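Local coordinates for extracellular solute-binding protein, family 1 (Bifidobacterium longum subsp. infantis ATCC 15697, PDB 3QUF) that probably captures a solute, perhaps a carbohydrate, outside the cell and hands it to an ABC-type transporter for uptake, at residues K227-A232 / K389-Q394; N183-G188 / V261-P266. All blocks are in the same frame, centred on the assembly; numbering follows the deposited sequence. Where two conformers were deposited one is given.

Contact 1. Residues K227-A232 / K389-Q394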
loop_
_atom_site.group_PDB
_atom_site.type_symbol
_atom_site.label_atom_id
_atom_site.label_comp_id
_atom_site.label_asym_id
_atom_site.label_seq_id
_atom_site.Cartn_x
_atom_site.Cartn_y
_atom_site.Cartn_z
ATOM N N LYS A 227 -9.669 6.641 18.843
ATOM C CA LYS A 227 -9.949 6.381 20.267
ATOM C C LYS A 227 -9.288 5.088 20.721
ATOM O O LYS A 227 -8.722 5.016 21.822
ATOM C CB LYS A 227 -11.451 6.307 20.562
ATOM C CG LYS A 227 -12.199 7.628 20.561
ATOM C CD LYS A 227 -13.587 7.468 21.259
ATOM C CE LYS A 227 -14.523 8.690 21.083
ATOM N NZ LYS A 227 -13.880 10.011 21.314
ATOM N N ARG A 228 -9.394 4.046 19.900
ATOM C CA ARG A 228 -8.815 2.764 20.249
ATOM C C ARG A 228 -7.299 2.815 20.122
ATOM O O ARG A 228 -6.566 2.269 20.956
ATOM C CB ARG A 228 -9.419 1.649 19.408
ATOM C CG ARG A 228 -10.923 1.493 19.606
ATOM C CD ARG A 228 -11.289 1.287 21.107
ATOM N NE ARG A 228 -10.537 0.170 21.687
ATOM C CZ ARG A 228 -10.042 0.114 22.930
ATOM N NH1 ARG A 228 -10.172 1.121 23.761
ATOM N NH2 ARG A 228 -9.373 -0.967 23.335
ATOM N N TRP A 229 -6.822 3.522 19.112
ATOM C CA TRP A 229 -5.375 3.724 18.955
ATOM C C TRP A 229 -4.827 4.563 20.128
ATOM O O TRP A 229 -3.790 4.209 20.685
ATOM C CB TRP A 229 -5.074 4.377 17.582
ATOM C CG TRP A 229 -3.695 4.165 17.059
ATOM C CD1 TRP A 229 -3.170 3.023 16.599
ATOM C CD2 TRP A 229 -2.666 5.155 16.945
ATOM N NE1 TRP A 229 -1.870 3.222 16.179
ATOM C CE2 TRP A 229 -1.546 4.529 16.366
ATOM C CE3 TRP A 229 -2.597 6.515 17.237
ATOM C CZ2 TRP A 229 -0.358 5.192 16.118
ATOM C CZ3 TRP A 229 -1.421 7.181 16.965
ATOM C CH2 TRP A 229 -0.310 6.513 16.423
ATOM N N GLU A 230 -5.527 5.629 20.523
ATOM C CA GLU A 230 -5.136 6.472 21.672
ATOM C C GLU A 230 -5.074 5.605 22.953
ATOM O O GLU A 230 -4.181 5.771 23.795
ATOM C CB GLU A 230 -6.114 7.653 21.844
ATOM C CG GLU A 230 -5.798 8.604 23.017
ATOM C CD GLU A 230 -6.871 9.683 23.247
ATOM O OE1 GLU A 230 -7.952 9.623 22.618
ATOM O OE2 GLU A 230 -6.647 10.590 24.076
ATOM N N ALA A 231 -6.018 4.674 23.092
ATOM C CA ALA A 231 -6.071 3.810 24.282
ATOM C C ALA A 231 -4.791 2.985 24.434
ATOM O O ALA A 231 -4.327 2.766 25.558
ATOM C CB ALA A 231 -7.302 2.883 24.244
ATOM N N ALA A 232 -4.216 2.526 23.314
ATOM C CA ALA A 232 -2.938 1.821 23.361
ATOM C C ALA A 232 -1.822 2.765 23.789
ATOM O O ALA A 232 -0.927 2.350 24.491
ATOM C CB ALA A 232 -2.591 1.150 22.010
ATOM N N LYS A 389 0.699 13.920 17.984
ATOM C CA LYS A 389 0.048 14.625 19.095
ATOM C C LYS A 389 -0.837 13.696 19.928
ATOM O O LYS A 389 -0.944 13.850 21.132
ATOM C CB LYS A 389 -0.787 15.799 18.589
ATOM C CG LYS A 389 0.064 16.895 18.022
ATOM C CD LYS A 389 -0.747 18.100 17.455
ATOM C CE LYS A 389 0.127 18.895 16.474
ATOM N NZ LYS A 389 -0.597 19.879 15.593
ATOM N N ILE A 390 -1.490 12.734 19.281
ATOM C CA ILE A 390 -2.282 11.753 20.039
ATOM C C ILE A 390 -1.377 10.927 20.923
ATOM O O ILE A 390 -1.672 10.741 22.126
ATOM C CB ILE A 390 -3.059 10.796 19.149
ATOM C CG1 ILE A 390 -4.220 11.499 18.476
ATOM C CG2 ILE A 390 -3.546 9.548 19.973
ATOM C CD1 ILE A 390 -4.795 10.708 17.328
ATOM N N VAL A 391 -0.268 10.441 20.366
ATOM C CA VAL A 391 0.635 9.563 21.124
ATOM C C VAL A 391 1.173 10.321 22.337
ATOM O O VAL A 391 1.241 9.766 23.445
ATOM C CB VAL A 391 1.778 9.022 20.265
ATOM C CG1 VAL A 391 2.810 8.275 21.129
ATOM C CG2 VAL A 391 1.211 8.076 19.187
ATOM N N GLN A 392 1.476 11.603 22.131
ATOM C CA GLN A 392 2.002 12.463 23.197
ATOM C C GLN A 392 0.963 13.008 24.158
ATOM O O GLN A 392 1.276 13.849 25.004
ATOM C CB GLN A 392 2.763 13.604 22.568
ATOM C CG GLN A 392 3.987 13.124 21.886
ATOM C CD GLN A 392 4.687 14.197 21.082
ATOM O OE1 GLN A 392 4.064 14.966 20.316
ATOM N NE2 GLN A 392 6.006 14.228 21.205
ATOM N N GLY A 393 -0.270 12.544 24.059
ATOM C CA GLY A 393 -1.304 12.969 24.980
ATOM C C GLY A 393 -1.702 14.427 24.847
ATOM O O GLY A 393 -2.285 14.982 25.774
ATOM N N GLN A 394 -1.420 15.057 23.703
ATOM C CA GLN A 394 -1.683 16.489 23.535
ATOM C C GLN A 394 -3.040 16.792 22.944
ATOM O O GLN A 394 -3.544 17.881 23.118
ATOM C CB GLN A 394 -0.625 17.158 22.660
ATOM C CG GLN A 394 0.782 16.871 23.120
ATOM C CD GLN A 394 1.818 17.816 22.534
ATOM O OE1 GLN A 394 1.961 17.948 21.312
ATOM N NE2 GLN A 394 2.567 18.455 23.408
#

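Contact 2. Residues N183-G188 / V261-P266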
loop_
_atom_site.group_PDB
_atom_site.type_symbol
_atom_site.label_atom_id
_atom_site.label_comp_id
_atom_site.label_asym_id
_atom_site.label_seq_id
_atom_site.Cartn_x
_atom_site.Cartn_y
_atom_site.Cartn_z
ATOM N N ASN A 183 7.042 9.129 11.585
ATOM C CA ASN A 183 7.682 10.347 11.033
ATOM C C ASN A 183 7.419 10.613 9.588
ATOM O O ASN A 183 7.326 11.765 9.185
ATOM C CB ASN A 183 9.218 10.247 11.153
ATOM C CG ASN A 183 9.687 10.385 12.549
ATOM O OD1 ASN A 183 8.894 10.675 13.453
ATOM N ND2 ASN A 183 10.984 10.192 12.758
ATOM N N THR A 184 7.337 9.532 8.812
ATOM C CA THR A 184 7.389 9.563 7.356
ATOM C C THR A 184 6.057 9.253 6.688
ATOM O O THR A 184 5.863 9.543 5.513
ATOM C CB THR A 184 8.346 8.478 6.856
ATOM O OG1 THR A 184 8.061 7.253 7.554
ATOM C CG2 THR A 184 9.794 8.895 7.103
ATOM N N GLN A 185 5.154 8.629 7.434
ATOM C CA GLN A 185 3.873 8.249 6.889
ATOM C C GLN A 185 2.871 8.031 8.002
ATOM O O GLN A 185 3.242 7.932 9.183
ATOM C CB GLN A 185 4.028 6.971 6.057
ATOM C CG GLN A 185 4.605 5.848 6.862
ATOM C CD GLN A 185 4.827 4.570 6.069
ATOM O OE1 GLN A 185 4.556 4.498 4.865
ATOM N NE2 GLN A 185 5.313 3.557 6.753
ATOM N N ILE A 186 1.612 7.945 7.619
ATOM C CA ILE A 186 0.541 7.552 8.541
ATOM C C ILE A 186 0.989 6.213 9.147
ATOM O O ILE A 186 1.501 5.349 8.432
ATOM C CB ILE A 186 -0.770 7.396 7.754
ATOM C CG1 ILE A 186 -1.130 8.765 7.143
ATOM C CG2 ILE A 186 -1.900 6.878 8.614
ATOM C CD1 ILE A 186 -1.401 9.792 8.173
ATOM N N ALA A 187 0.761 6.032 10.451
ATOM C CA ALA A 187 1.176 4.823 11.142
ATOM C C ALA A 187 0.536 3.588 10.534
ATOM O O ALA A 187 -0.683 3.534 10.322
ATOM C CB ALA A 187 0.828 4.891 12.651
ATOM N N GLY A 188 1.357 2.584 10.281
ATOM C CA GLY A 188 0.860 1.310 9.760
ATOM C C GLY A 188 -0.102 0.603 10.723
ATOM O O GLY A 188 -1.079 -0.002 10.299
ATOM N N VAL A 261 7.351 -6.211 19.195
ATOM C CA VAL A 261 6.578 -6.127 17.943
ATOM C C VAL A 261 7.002 -4.909 17.178
ATOM O O VAL A 261 7.220 -3.826 17.782
ATOM C CB VAL A 261 5.090 -5.938 18.252
ATOM C CG1 VAL A 261 4.271 -5.865 16.915
ATOM C CG2 VAL A 261 4.579 -7.022 19.191
HETATM N N MSE A 262 7.118 -5.056 15.861
HETATM C CA MSE A 262 7.309 -3.922 14.949
HETATM C C MSE A 262 6.452 -4.117 13.713
HETATM O O MSE A 262 6.138 -5.257 13.370
HETATM C CB MSE A 262 8.791 -3.852 14.539
HETATM C CG MSE A 262 9.206 -4.897 13.528
HETATM SE SE MSE A 262 11.064 -4.637 12.897
HETATM C CE MSE A 262 10.890 -3.092 11.892
ATOM N N ARG A 263 6.098 -3.014 13.055
ATOM C CA ARG A 263 5.480 -3.067 11.757
ATOM C C ARG A 263 6.592 -3.131 10.724
ATOM O O ARG A 263 7.493 -2.296 10.708
ATOM C CB ARG A 263 4.596 -1.840 11.564
ATOM C CG ARG A 263 3.851 -1.799 10.277
ATOM C CD ARG A 263 4.625 -1.179 9.139
ATOM N NE ARG A 263 3.781 -0.899 7.964
ATOM C CZ ARG A 263 4.212 -0.319 6.864
ATOM N NH1 ARG A 263 5.477 0.088 6.758
ATOM N NH2 ARG A 263 3.367 -0.112 5.867
ATOM N N SER A 264 6.527 -4.109 9.837
ATOM C CA SER A 264 7.473 -4.159 8.735
ATOM C C SER A 264 6.867 -4.877 7.539
ATOM O O SER A 264 5.648 -4.948 7.393
ATOM C CB SER A 264 8.779 -4.810 9.179
ATOM O OG SER A 264 9.795 -4.610 8.181
ATOM N N GLY A 265 7.719 -5.298 6.623
ATOM C CA GLY A 265 7.252 -5.940 5.414
ATOM C C GLY A 265 8.372 -6.770 4.820
ATOM O O GLY A 265 9.424 -6.930 5.413
ATOM N N PRO A 266 8.129 -7.339 3.636
ATOM C CA PRO A 266 9.035 -8.340 3.078
ATOM C C PRO A 266 10.461 -7.822 2.883
ATOM O O PRO A 266 11.446 -8.608 2.907
ATOM C CB PRO A 266 8.374 -8.661 1.742
ATOM C CG PRO A 266 6.924 -8.481 2.003
ATOM C CD PRO A 266 6.844 -7.295 2.929
HETATM O O HOH W 1 4.751 1.449 3.985
#

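Contact 1. Residues K227-A232 / K389-Q394
Trp-229 reaches out from helix 223-234 to Ile-390 and Val-391, the last residues of helix 376-391, and illustrates how one large aromatic side chain can help bridge two helices by packing alone, with no hydrogen bond passing across. At CB the side chain leaves its helix with CG anti to the backbone N (chi1 -157°), a turn that swings the indole across to the second helix. Its five-membered ring stays on the near side, where NE1 hydrogen-bonds to Ser-189 OG; the buried polar atom is thus satisfied by a third part of the chain. The benzo ring does the crossing. CE3 comes to 4.2 Å from CG2 of Ile-390, and farther out CZ3 and CH2 close on one methyl: CG2 of Val-391 lies 3.6 Å from CZ3 and 3.5 Å from CH2, meeting the indole obliquely. Phe-190 adds an edge-to-face ring contact.

The helix that supplies the two aliphatic residues stops just beyond them in a Schellman motif. Gly-393, with its positive phi, is the C-prime residue, and the paired bonds run from Gln-394 N to Lys-389 O (2.9 Å) and from Gly-393 N to Ile-390 O (3.0 Å). Ile-390 and Val-391 therefore present their side chains from the final turn before the chain bends away toward helix 397-408.

The CG2 methyl of Ile-390, anti to its own backbone N, also touches the next residue of the first helix: it sits 3.7 Å from CB of Glu-230 and 3.9 Å from CG, with CA also close. Glu-230 extends from there at about a right angle to the isoleucine, while OE1 makes a weak hydrogen bond to Ala-397 N.

Contact 2. Residues N183-G188 / V261-P266
Arg-263 stretches from strand 259-264 to Gln-185 and Gly-188, a case of a long cationic side chain carrying a contact that the two backbones, 6.7 Å apart at the CA atoms of Gly-188 and Arg-263, do not make between themselves. In the strand, Val-261 and selenomethionine Met-262 come first, packing on Phe-141 and on Phe-254 of helix 247-255 respectively.

Arg-263 then makes the crossing. CG stands anti to the backbone N, and the chain bends at chi2 (-87°), bringing NE to 4.1 Å from CA of Gly-188. NE hydrogen-bonds to Asn-296 OD1, and the same asparagine gives its ND2 to Gly-188 O, tying strand and helix start together. The strand belongs to the mixed sheet of this two-lobed solute-binding fold, antiparallel to strand 135-144 and parallel to strand 176-178. Trp-137, Phe-284 and Trp-369 also touch Arg-263, aromatic surroundings consistent with the ligand cleft between the lobes of this family.

Gln-185 comes to the guanidinium from the opposite direction, its amide plane 87° from that of the arginine. NE2 lies 3.5 Å from NH1, but both are donors and form no bond. Water 1 links the groups instead: in plane at the guanidinium edge, it accepts from Arg-263 NH2 (2.8 Å) and donates to Gln-185 OE1 (3.2 Å). One residue farther along, the strand ends at Ser-264.

How the contacts relate
The two contacts lie on the same side of the chain's centre, their centres about 17 Å apart, and their segments alternate in sequence: 183-188, 227-232, 261-266, 389-394. Contact 1 is farther out, between helices; contact 2 is nearer the middle, between a loop and a strand of the mixed sheet. They meet directly where Trp-229 CZ2 packs 3.7 Å from Ala-187 CB. Helix 376-391 serves both, since its Gln-387 side chain hydrogen-bonds to Gln-185 O and Ala-187 N. A continuous path of packing and polar bonds thus runs from sheet to outer helices, linking chain portions widely separated in sequence within one part of the fold.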